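Local coordinates for putative glucoamylase (Bacteroides fragilis NCTC 9343, PDB 3EU8), which is a putative glucoamylase of the six-hairpin clan and so probably hydrolyses glucosidic bonds of starch-like glucans, although its function is not established, at residues Y48-E53 / G368-Y373; P59-S64 / W112-T117. All coordinates share one frame; numbering follows the deposited sequence.

Interaction 1 of 2, residues Y48-E53 / G368-Y373; sequences YHMDGE and GPYGFY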
loop_
_atom_site.group_PDB
_atom_site.type_symbol
_atom_site.label_atom_id
_atom_site.label_comp_id
_atom_site.label_asym_id
_atom_site.label_seq_id
_atom_site.Cartn_x
_atom_site.Cartn_y
_atom_site.Cartn_z
ATOM N N TYR A 48 -13.575 -6.345 6.019
ATOM C CA TYR A 48 -13.995 -7.124 7.167
ATOM C C TYR A 48 -14.784 -6.229 8.138
ATOM O O TYR A 48 -14.261 -5.248 8.665
ATOM C CB TYR A 48 -12.775 -7.689 7.837
ATOM C CG TYR A 48 -12.970 -8.896 8.728
ATOM C CD1 TYR A 48 -13.577 -10.047 8.253
ATOM C CD2 TYR A 48 -12.473 -8.913 10.036
ATOM C CE1 TYR A 48 -13.722 -11.165 9.067
ATOM C CE2 TYR A 48 -12.609 -10.039 10.851
ATOM C CZ TYR A 48 -13.225 -11.161 10.354
ATOM O OH TYR A 48 -13.384 -12.291 11.141
ATOM N N HIS A 49 -16.054 -6.594 8.351
ATOM C CA HIS A 49 -17.037 -5.757 9.050
ATOM C C HIS A 49 -17.464 -6.384 10.358
ATOM O O HIS A 49 -18.087 -7.466 10.370
ATOM C CB HIS A 49 -18.270 -5.475 8.156
ATOM C CG HIS A 49 -17.964 -4.777 6.856
ATOM N ND1 HIS A 49 -18.927 -4.568 5.888
ATOM C CD2 HIS A 49 -16.817 -4.236 6.355
ATOM C CE1 HIS A 49 -18.393 -3.925 4.860
ATOM N NE2 HIS A 49 -17.118 -3.699 5.122
HETATM N N MSE A 50 -17.110 -5.739 11.484
HETATM C CA MSE A 50 -17.434 -6.312 12.809
HETATM C C MSE A 50 -18.953 -6.404 13.017
HETATM O O MSE A 50 -19.434 -7.222 13.793
HETATM C CB MSE A 50 -16.834 -5.494 13.956
HETATM C CG MSE A 50 -15.310 -5.349 13.941
HETATM SE SE MSE A 50 -14.337 -6.985 13.744
HETATM C CE MSE A 50 -14.467 -7.541 15.448
ATOM N N ASP A 51 -19.696 -5.563 12.315
ATOM C CA ASP A 51 -21.168 -5.608 12.339
ATOM C C ASP A 51 -21.825 -6.705 11.483
ATOM O O ASP A 51 -23.020 -6.890 11.584
ATOM C CB ASP A 51 -21.700 -4.254 11.895
ATOM C CG ASP A 51 -21.112 -3.804 10.574
ATOM O OD1 ASP A 51 -19.992 -3.224 10.582
ATOM O OD2 ASP A 51 -21.770 -4.033 9.525
ATOM N N GLY A 52 -21.070 -7.354 10.597
ATOM C CA GLY A 52 -21.522 -8.477 9.823
ATOM C C GLY A 52 -22.323 -8.185 8.577
ATOM O O GLY A 52 -22.689 -9.100 7.846
ATOM N N GLU A 53 -22.578 -6.918 8.320
ATOM C CA GLU A 53 -23.360 -6.487 7.161
ATOM C C GLU A 53 -22.454 -6.113 6.003
ATOM O O GLU A 53 -21.541 -5.316 6.156
ATOM C CB GLU A 53 -24.255 -5.305 7.550
ATOM C CG GLU A 53 -25.289 -4.863 6.525
ATOM C CD GLU A 53 -26.214 -3.771 7.097
ATOM O OE1 GLU A 53 -25.818 -3.052 8.075
ATOM O OE2 GLU A 53 -27.343 -3.632 6.564
ATOM N N GLY A 368 -10.218 -0.817 17.331
ATOM C CA GLY A 368 -10.848 -2.092 17.505
ATOM C C GLY A 368 -9.880 -3.234 17.689
ATOM O O GLY A 368 -8.699 -3.020 17.904
ATOM N N PRO A 369 -10.403 -4.463 17.640
ATOM C CA PRO A 369 -9.614 -5.671 17.892
ATOM C C PRO A 369 -8.485 -5.919 16.913
ATOM O O PRO A 369 -7.506 -6.512 17.300
ATOM C CB PRO A 369 -10.648 -6.808 17.840
ATOM C CG PRO A 369 -11.882 -6.231 17.335
ATOM C CD PRO A 369 -11.834 -4.760 17.445
ATOM N N TYR A 370 -8.621 -5.462 15.666
ATOM C CA TYR A 370 -7.561 -5.582 14.674
ATOM C C TYR A 370 -6.998 -4.227 14.295
ATOM O O TYR A 370 -6.557 -4.025 13.171
ATOM C CB TYR A 370 -8.051 -6.347 13.443
ATOM C CG TYR A 370 -8.649 -7.693 13.791
ATOM C CD1 TYR A 370 -7.848 -8.700 14.304
ATOM C CD2 TYR A 370 -10.010 -7.963 13.613
ATOM C CE1 TYR A 370 -8.372 -9.935 14.644
ATOM C CE2 TYR A 370 -10.541 -9.196 13.949
ATOM C CZ TYR A 370 -9.710 -10.187 14.460
ATOM O OH TYR A 370 -10.188 -11.446 14.829
ATOM N N GLY A 371 -7.010 -3.309 15.249
ATOM C CA GLY A 371 -6.388 -2.012 15.088
ATOM C C GLY A 371 -7.412 -0.944 14.769
ATOM O O GLY A 371 -8.595 -1.116 15.004
ATOM N N PHE A 372 -6.951 0.176 14.238
ATOM C CA PHE A 372 -7.841 1.285 13.953
ATOM C C PHE A 372 -8.796 0.907 12.850
ATOM O O PHE A 372 -8.396 0.295 11.874
ATOM C CB PHE A 372 -7.066 2.505 13.515
ATOM C CG PHE A 372 -6.230 3.070 14.572
ATOM C CD1 PHE A 372 -6.814 3.838 15.575
ATOM C CD2 PHE A 372 -4.865 2.822 14.598
ATOM C CE1 PHE A 372 -6.064 4.350 16.558
ATOM C CE2 PHE A 372 -4.089 3.342 15.608
ATOM C CZ PHE A 372 -4.689 4.106 16.587
ATOM N N TYR A 373 -10.062 1.265 13.026
ATOM C CA TYR A 373 -11.043 1.040 11.992
ATOM C C TYR A 373 -10.761 1.999 10.839
ATOM O O TYR A 373 -9.990 2.954 10.984
ATOM C CB TYR A 373 -12.456 1.291 12.514
ATOM C CG TYR A 373 -12.904 0.328 13.583
ATOM C CD1 TYR A 373 -12.894 -1.037 13.353
ATOM C CD2 TYR A 373 -13.374 0.788 14.810
ATOM C CE1 TYR A 373 -13.311 -1.941 14.320
ATOM C CE2 TYR A 373 -13.817 -0.127 15.801
ATOM C CZ TYR A 373 -13.794 -1.494 15.533
ATOM O OH TYR A 373 -14.205 -2.425 16.479
HETATM O O HOH W 1 -12.560 -12.154 13.771
#
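Tyr48 carries its CG anti to the backbone N (chi1 -159°), which swings its ring out from the strand end toward residues 368-373. Tyr370 has its CG anti to the carbonyl carbon (chi1 -54°), which turns its ring toward Tyr48. The two side chains cross obliquely, and their CE2 atoms lie 3.8 Å apart. Tyr370 CE2 sits at the edge of the Tyr48 ring, near its plane, so no face-on stack forms. Beyond this carbon contact the two hydroxyls converge on one water, which is 2.8 Å from Tyr48 OH and 2.7 Å from Tyr370 OH. No direct hydrogen bond crosses between the segments; this water bridges the two phenols.

Met50, present as selenomethionine, makes the remaining contacts. Bends at chi2 (-50°) and chi3 fold the chain so that CG and CE both make close contacts. CG lies 4.0 Å from Tyr373 CE1, the two side chains crossing at about a right angle; CE meets Pro369 CG tip to tip at 3.5 Å, a tight carbon pair. Between them SE lies more loosely at the edge of the Tyr370 ring, near its plane.

Both backbones are shaped by type I turns, His49 to Gly52 and Gly368 to Gly371. The first is closed by Gly52 N to His49 O, 3.0 Å. It is fastened further by His49 ND1 donating almost straight to Glu53 O at 2.7 Å and by an Asx turn of Asp51, whose OD2 also forms a salt bridge with Arg386.

The contact lies near the surface: helix 18-34 touches both Tyr48 and Tyr370 through Tyr32, while strand 386-388 pairs with strand 47-49 and supplies Tyr387, which hydrogen-bonds to Tyr370 N and Gly371 O.

Interaction 2 of 2, residues P59-S64 / W112-T117; sequences PEIVTS and WWNGET
A short two-stranded antiparallel sheet, strand 61-63 against strand 112-114, forms this contact, with the axes 4.6 Å apart at closest and N-to-C directions 148° apart. Val62 and Trp113 are the hydrogen-bonded pair: Val62 N donates to Trp113 O at 2.8 Å, nearly along the C=O axis, and Trp113 N returns to Val62 O at 3.0 Å. Ile61-Asn114 and Thr63-Trp112 flank it as non-hydrogen-bonded pairs. Past the sheet, Gly115 N reaches Glu60 O at 2.9 Å, in the carbonyl plane, extending the backbone pairing by one bond.

Two indoles lie on opposite faces. On the face of Ile61 and Thr63, Ile61 CG2, anti to its backbone N, lies 3.5 Å from Trp112 CD1, the two side chains crossing obliquely, and Trp112 NE1 hydrogen-bonds to Glu46 OE1. On the other face, Val62 CG2 meets the benzo ring of Trp113 obliquely, 3.9 Å from CE3. That ring goes on to the start of helix 64-79, where its CZ3 is 3.7 Å from Ser64 CB; Phe98 meets this indole edge-to-face, and NE1 bonds to Asp103 O.

At the outer end, Asn114 OD1 accepts from Glu116 N in an Asx turn, and Glu60 CG packs against that amide. Glu60 OE1 and Glu116 OE2 lie 5.5 Å apart without contact, like charges that may disfavour each other.

With Thr63 at the N-cap of helix 64-79, the strand leads directly into a helix, and the partner strand follows helix 85-101: a strand pair closing off these two helices, consistent with the alpha/alpha toroid of six-hairpin glycosidases.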
loop_
_atom_site.group_PDB
_atom_site.type_symbol
_atom_site.label_atom_id
_atom_site.label_comp_id
_atom_site.label_asym_id
_atom_site.label_seq_id
_atom_site.Cartn_x
_atom_site.Cartn_y
_atom_site.Cartn_z
ATOM N N PRO A 59 -16.748 -10.632 2.755
ATOM C CA PRO A 59 -15.443 -10.803 3.326
ATOM C C PRO A 59 -14.655 -11.982 2.731
ATOM O O PRO A 59 -13.473 -12.075 2.967
ATOM C CB PRO A 59 -15.746 -10.997 4.810
ATOM C CG PRO A 59 -17.021 -11.761 4.782
ATOM C CD PRO A 59 -17.801 -11.163 3.645
ATOM N N GLU A 60 -15.275 -12.837 1.917
ATOM C CA GLU A 60 -14.578 -13.965 1.301
ATOM C C GLU A 60 -13.711 -13.541 0.086
ATOM O O GLU A 60 -12.887 -14.325 -0.403
ATOM C CB GLU A 60 -15.593 -15.096 0.919
ATOM C CG GLU A 60 -16.483 -14.846 -0.309
ATOM C CD GLU A 60 -17.639 -13.908 -0.063
ATOM O OE1 GLU A 60 -17.884 -13.508 1.114
ATOM O OE2 GLU A 60 -18.333 -13.595 -1.055
ATOM N N ILE A 61 -13.946 -12.322 -0.420
ATOM C CA ILE A 61 -13.140 -11.739 -1.506
ATOM C C ILE A 61 -11.744 -11.313 -1.005
ATOM O O ILE A 61 -11.629 -10.620 0.009
ATOM C CB ILE A 61 -13.876 -10.547 -2.167
ATOM C CG1 ILE A 61 -15.274 -11.000 -2.632
ATOM C CG2 ILE A 61 -13.041 -9.902 -3.320
ATOM C CD1 ILE A 61 -15.341 -12.291 -3.466
ATOM N N VAL A 62 -10.694 -11.762 -1.702
ATOM C CA VAL A 62 -9.347 -11.508 -1.290
ATOM C C VAL A 62 -8.725 -10.602 -2.351
ATOM O O VAL A 62 -9.043 -10.679 -3.527
ATOM C CB VAL A 62 -8.521 -12.805 -0.982
ATOM C CG1 VAL A 62 -9.037 -13.523 0.333
ATOM C CG2 VAL A 62 -8.507 -13.816 -2.163
ATOM N N THR A 63 -7.843 -9.741 -1.903
ATOM C CA THR A 63 -7.237 -8.712 -2.747
ATOM C C THR A 63 -5.780 -9.031 -2.951
ATOM O O THR A 63 -5.054 -9.329 -1.984
ATOM C CB THR A 63 -7.380 -7.299 -2.122
ATOM O OG1 THR A 63 -6.562 -6.351 -2.847
ATOM C CG2 THR A 63 -6.974 -7.313 -0.688
ATOM N N SER A 64 -5.340 -8.965 -4.201
ATOM C CA SER A 64 -3.921 -9.199 -4.525
ATOM C C SER A 64 -2.956 -8.143 -3.909
ATOM O O SER A 64 -2.003 -8.490 -3.203
ATOM C CB SER A 64 -3.756 -9.311 -6.054
ATOM O OG SER A 64 -4.344 -8.212 -6.743
ATOM N N TRP A 112 -9.050 -8.849 -7.548
ATOM C CA TRP A 112 -9.748 -9.698 -6.584
ATOM C C TRP A 112 -9.944 -11.110 -7.064
ATOM O O TRP A 112 -10.091 -11.360 -8.276
ATOM C CB TRP A 112 -11.145 -9.115 -6.260
ATOM C CG TRP A 112 -11.105 -7.747 -5.609
ATOM C CD1 TRP A 112 -10.677 -7.467 -4.359
ATOM C CD2 TRP A 112 -11.508 -6.495 -6.181
ATOM N NE1 TRP A 112 -10.791 -6.143 -4.104
ATOM C CE2 TRP A 112 -11.297 -5.509 -5.200
ATOM C CE3 TRP A 112 -12.008 -6.103 -7.434
ATOM C CZ2 TRP A 112 -11.566 -4.125 -5.425
ATOM C CZ3 TRP A 112 -12.260 -4.703 -7.670
ATOM C CH2 TRP A 112 -12.051 -3.751 -6.668
ATOM N N TRP A 113 -9.941 -12.030 -6.105
ATOM C CA TRP A 113 -10.473 -13.383 -6.278
ATOM C C TRP A 113 -11.470 -13.628 -5.143
ATOM O O TRP A 113 -11.420 -12.967 -4.109
ATOM C CB TRP A 113 -9.444 -14.509 -6.084
ATOM C CG TRP A 113 -8.201 -14.502 -6.885
ATOM C CD1 TRP A 113 -7.993 -15.130 -8.065
ATOM C CD2 TRP A 113 -6.950 -13.905 -6.514
ATOM N NE1 TRP A 113 -6.695 -14.917 -8.490
ATOM C CE2 TRP A 113 -6.029 -14.189 -7.542
ATOM C CE3 TRP A 113 -6.529 -13.125 -5.427
ATOM C CZ2 TRP A 113 -4.692 -13.752 -7.499
ATOM C CZ3 TRP A 113 -5.209 -12.695 -5.375
ATOM C CH2 TRP A 113 -4.303 -13.006 -6.417
ATOM N N ASN A 114 -12.358 -14.580 -5.379
ATOM C CA ASN A 114 -13.048 -15.265 -4.327
ATOM C C ASN A 114 -12.052 -16.248 -3.720
ATOM O O ASN A 114 -11.529 -17.125 -4.400
ATOM C CB ASN A 114 -14.287 -15.973 -4.875
ATOM C CG ASN A 114 -15.139 -16.583 -3.779
ATOM O OD1 ASN A 114 -14.639 -16.970 -2.723
ATOM N ND2 ASN A 114 -16.428 -16.704 -4.042
ATOM N N GLY A 115 -11.742 -16.029 -2.445
ATOM C CA GLY A 115 -10.757 -16.841 -1.736
ATOM C C GLY A 115 -11.121 -18.306 -1.681
ATOM O O GLY A 115 -10.239 -19.152 -1.629
ATOM N N GLU A 116 -12.427 -18.592 -1.713
ATOM C CA GLU A 116 -12.957 -19.963 -1.612
ATOM C C GLU A 116 -12.886 -20.749 -2.935
ATOM O O GLU A 116 -12.982 -21.979 -2.913
ATOM C CB GLU A 116 -14.408 -19.967 -1.103
ATOM C CG GLU A 116 -14.597 -19.359 0.278
ATOM C CD GLU A 116 -16.058 -19.200 0.692
ATOM O OE1 GLU A 116 -16.983 -19.607 -0.056
ATOM O OE2 GLU A 116 -16.281 -18.707 1.815
ATOM N N THR A 117 -12.702 -20.054 -4.061
ATOM C CA THR A 117 -12.668 -20.710 -5.368
ATOM C C THR A 117 -11.364 -20.526 -6.169
ATOM O O THR A 117 -11.086 -21.314 -7.068
ATOM C CB THR A 117 -13.862 -20.217 -6.256
ATOM O OG1 THR A 117 -13.673 -18.834 -6.571
ATOM C CG2 THR A 117 -15.183 -20.394 -5.541
#

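From the N terminus, the chain leaves helix 18-34 and runs through strand 47-49, in the first half of interaction 1, and, after a turn and a loop, strand 61-63, in the first half of interaction 2. Helices 64-79 and 85-101 follow before residues 112-117 return and close interaction 2, a loop of 47 intervening residues. Interaction 1 closes only at residues 368-373, after 314 intervening residues, so interaction 2 is nested inside it. The centres lie about 18 Å apart, yet the two meet where Tyr48 CD1 packs on Pro59 CB at 4.2 Å. One contact thus ties early and late parts of the chain; the other closes a shorter loop around helices 64-79 and 85-101.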